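Local coordinates for protein Nup188 (Myceliophthora thermophila, PDB 4KF8) that probably serves as a scaffold nucleoporin of the nuclear pore complex, sharing structural and functional properties with nuclear transport receptors, at residues G151-L161 / A206-K217. Numbering follows the deposited sequence.
Sequences GDPIYGELALL and AGAARCYAIWAK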
# COMPACT_ATOMS: atom_id res chain seq x y z
N GLY A 151 11.97 1.76 -17.26
CA GLY A 151 11.20 0.55 -17.48
C GLY A 151 9.86 0.71 -16.80
O GLY A 151 8.81 0.50 -17.41
N ASP A 152 9.90 1.10 -15.53
CA ASP A 152 8.70 1.14 -14.71
C ASP A 152 8.53 2.44 -13.93
O ASP A 152 9.50 3.00 -13.42
CB ASP A 152 8.71 -0.03 -13.73
CG ASP A 152 9.98 -0.09 -12.90
OD1 ASP A 152 10.89 0.73 -13.14
OD2 ASP A 152 10.08 -0.95 -12.00
N PRO A 153 7.29 2.93 -13.83
CA PRO A 153 6.96 4.12 -13.04
C PRO A 153 7.22 3.86 -11.56
O PRO A 153 6.28 3.67 -10.80
CB PRO A 153 5.46 4.29 -13.28
CG PRO A 153 5.18 3.53 -14.53
CD PRO A 153 6.10 2.37 -14.49
N ILE A 154 8.49 3.86 -11.17
CA ILE A 154 8.87 3.57 -9.79
C ILE A 154 8.29 4.58 -8.80
O ILE A 154 7.97 4.22 -7.67
CB ILE A 154 10.41 3.53 -9.62
CG1 ILE A 154 11.05 4.72 -10.34
CG2 ILE A 154 10.97 2.22 -10.15
CD1 ILE A 154 11.95 5.55 -9.47
N TYR A 155 8.17 5.83 -9.22
CA TYR A 155 7.65 6.87 -8.35
C TYR A 155 6.13 6.83 -8.24
O TYR A 155 5.55 7.45 -7.35
CB TYR A 155 8.12 8.25 -8.81
CG TYR A 155 9.50 8.61 -8.31
CD1 TYR A 155 9.73 8.79 -6.95
CD2 TYR A 155 10.56 8.78 -9.18
CE1 TYR A 155 10.99 9.11 -6.48
CE2 TYR A 155 11.82 9.10 -8.72
CZ TYR A 155 12.03 9.27 -7.36
OH TYR A 155 13.28 9.59 -6.89
N GLY A 156 5.50 6.10 -9.15
CA GLY A 156 4.06 5.91 -9.10
C GLY A 156 3.66 5.14 -7.87
O GLY A 156 2.83 5.59 -7.08
N GLU A 157 4.26 3.97 -7.69
CA GLU A 157 3.95 3.11 -6.57
C GLU A 157 4.39 3.71 -5.24
O GLU A 157 3.74 3.54 -4.22
CB GLU A 157 4.59 1.73 -6.74
CG GLU A 157 4.08 0.70 -5.75
CD GLU A 157 4.94 -0.55 -5.71
OE1 GLU A 157 6.14 -0.45 -6.02
OE2 GLU A 157 4.41 -1.62 -5.38
N LEU A 158 5.52 4.42 -5.26
CA LEU A 158 6.06 5.00 -4.04
C LEU A 158 5.18 6.12 -3.52
O LEU A 158 5.00 6.26 -2.31
CB LEU A 158 7.48 5.52 -4.29
CG LEU A 158 8.53 4.44 -4.53
CD1 LEU A 158 9.87 5.06 -4.90
CD2 LEU A 158 8.67 3.57 -3.30
N ALA A 159 4.63 6.91 -4.44
CA ALA A 159 3.74 8.00 -4.08
C ALA A 159 2.45 7.49 -3.46
O ALA A 159 2.02 7.97 -2.41
CB ALA A 159 3.43 8.84 -5.31
N LEU A 160 1.83 6.50 -4.10
CA LEU A 160 0.60 5.91 -3.61
C LEU A 160 0.77 5.23 -2.26
O LEU A 160 -0.10 5.33 -1.40
CB LEU A 160 0.02 4.93 -4.62
CG LEU A 160 -0.64 5.53 -5.87
CD1 LEU A 160 -1.51 4.49 -6.54
CD2 LEU A 160 -1.45 6.76 -5.51
N LEU A 161 1.89 4.53 -2.09
CA LEU A 161 2.16 3.83 -0.83
C LEU A 161 2.32 4.82 0.31
O LEU A 161 2.02 4.50 1.46
CB LEU A 161 3.41 2.97 -0.96
CG LEU A 161 3.24 1.66 -1.73
CD1 LEU A 161 4.60 1.02 -1.98
CD2 LEU A 161 2.32 0.71 -0.97
N ALA A 206 8.78 -4.93 -17.07
CA ALA A 206 8.95 -4.28 -15.77
C ALA A 206 7.83 -3.27 -15.51
O ALA A 206 7.38 -3.11 -14.38
CB ALA A 206 10.31 -3.60 -15.68
N GLY A 207 7.39 -2.60 -16.57
CA GLY A 207 6.34 -1.60 -16.46
C GLY A 207 5.02 -2.20 -16.03
O GLY A 207 4.40 -1.75 -15.07
N ALA A 208 4.58 -3.22 -16.76
CA ALA A 208 3.31 -3.89 -16.48
C ALA A 208 3.29 -4.52 -15.09
O ALA A 208 2.26 -4.56 -14.43
CB ALA A 208 3.02 -4.93 -17.54
N ALA A 209 4.45 -5.01 -14.66
CA ALA A 209 4.58 -5.61 -13.33
C ALA A 209 4.39 -4.57 -12.24
O ALA A 209 3.82 -4.86 -11.18
CB ALA A 209 5.93 -6.29 -13.19
N ARG A 210 4.88 -3.36 -12.49
CA ARG A 210 4.74 -2.26 -11.54
C ARG A 210 3.35 -1.68 -11.62
O ARG A 210 2.80 -1.25 -10.61
CB ARG A 210 5.77 -1.17 -11.81
CG ARG A 210 7.07 -1.40 -11.10
CD ARG A 210 7.09 -0.78 -9.72
NE ARG A 210 8.34 -1.08 -9.05
CZ ARG A 210 8.69 -0.59 -7.86
NH1 ARG A 210 7.87 0.22 -7.21
NH2 ARG A 210 9.86 -0.93 -7.33
N CYS A 211 2.79 -1.67 -12.83
CA CYS A 211 1.41 -1.24 -13.02
C CYS A 211 0.47 -2.07 -12.14
O CYS A 211 -0.41 -1.52 -11.49
CB CYS A 211 1.01 -1.35 -14.49
SG CYS A 211 1.69 -0.05 -15.55
N TYR A 212 0.68 -3.38 -12.12
CA TYR A 212 -0.12 -4.26 -11.27
C TYR A 212 0.09 -3.94 -9.80
O TYR A 212 -0.85 -3.99 -9.01
CB TYR A 212 0.21 -5.73 -11.53
CG TYR A 212 -0.63 -6.67 -10.69
CD1 TYR A 212 -1.86 -7.13 -11.15
CD2 TYR A 212 -0.21 -7.07 -9.43
CE1 TYR A 212 -2.64 -7.97 -10.37
CE2 TYR A 212 -0.98 -7.91 -8.66
CZ TYR A 212 -2.19 -8.36 -9.13
OH TYR A 212 -2.96 -9.19 -8.36
N ALA A 213 1.33 -3.64 -9.44
CA ALA A 213 1.69 -3.33 -8.07
C ALA A 213 1.00 -2.06 -7.59
O ALA A 213 0.56 -1.97 -6.45
CB ALA A 213 3.20 -3.19 -7.94
N ILE A 214 0.90 -1.08 -8.49
CA ILE A 214 0.25 0.19 -8.19
C ILE A 214 -1.25 -0.01 -7.97
O ILE A 214 -1.84 0.58 -7.06
CB ILE A 214 0.51 1.20 -9.33
CG1 ILE A 214 1.99 1.58 -9.36
CG2 ILE A 214 -0.35 2.44 -9.16
CD1 ILE A 214 2.38 2.43 -10.54
N TRP A 215 -1.85 -0.86 -8.78
CA TRP A 215 -3.28 -1.16 -8.69
C TRP A 215 -3.62 -2.06 -7.50
O TRP A 215 -4.52 -1.75 -6.72
CB TRP A 215 -3.76 -1.78 -10.01
CG TRP A 215 -4.97 -2.67 -9.91
CD1 TRP A 215 -4.97 -4.03 -9.75
CD2 TRP A 215 -6.34 -2.27 -9.98
NE1 TRP A 215 -6.26 -4.50 -9.71
CE2 TRP A 215 -7.12 -3.44 -9.85
CE3 TRP A 215 -6.99 -1.04 -10.14
CZ2 TRP A 215 -8.52 -3.41 -9.88
CZ3 TRP A 215 -8.37 -1.02 -10.16
CH2 TRP A 215 -9.12 -2.20 -10.03
N ALA A 216 -2.88 -3.15 -7.35
CA ALA A 216 -3.17 -4.14 -6.31
C ALA A 216 -2.74 -3.72 -4.91
O ALA A 216 -3.48 -3.88 -3.95
CB ALA A 216 -2.54 -5.48 -6.67
N LYS A 217 -1.53 -3.17 -4.81
CA LYS A 217 -0.94 -2.82 -3.53
C LYS A 217 -1.19 -1.36 -3.16
O LYS A 217 -0.94 -0.94 -2.03
CB LYS A 217 0.57 -3.13 -3.58
CG LYS A 217 1.32 -2.99 -2.26
CD LYS A 217 2.83 -2.95 -2.52
CE LYS A 217 3.61 -2.68 -1.24
NZ LYS A 217 5.05 -2.43 -1.53
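With CG anti to the backbone N (chi1 -169°) and the chain extended beyond it, E157 reaches across to helix 206-217, while R210, bent at chi2 (-89°), brings its guanidinium beside the E157 carboxylate. E157 enters as a knob among R210, A213, I214 and K217. Its OE1 pairs with R210 NH1 in a salt bridge whose exact geometry is doubtful; its OE2 lies 3.5 Å from K217 CD and makes a long salt bridge to K217 NZ. D152 OD2 forms a salt bridge with R210 NE (3.4 Å), and I154 CG2 sits over one guanidinium face. Deeper in, I214 CG1 packs on E157 CB (3.7 Å), and the I214 and L160 side chains cross at about a right angle, CG2 3.5 Å from L160 CD1, with F141 and L190 adding to this apolar layer. Shortening I214 to an alanine is likely to take these contacts from L160 and E157, opening a gap between the helices. L161 lays both methyl branches against the K217 chain. Segments 154-161 and 206-217 run nearly parallel (11°), axes 9.1 Å apart at closest approach. Two acids alternating with two bases are consistent with a salt-bridge network, backed by an apolar layer, contributing to helix packing.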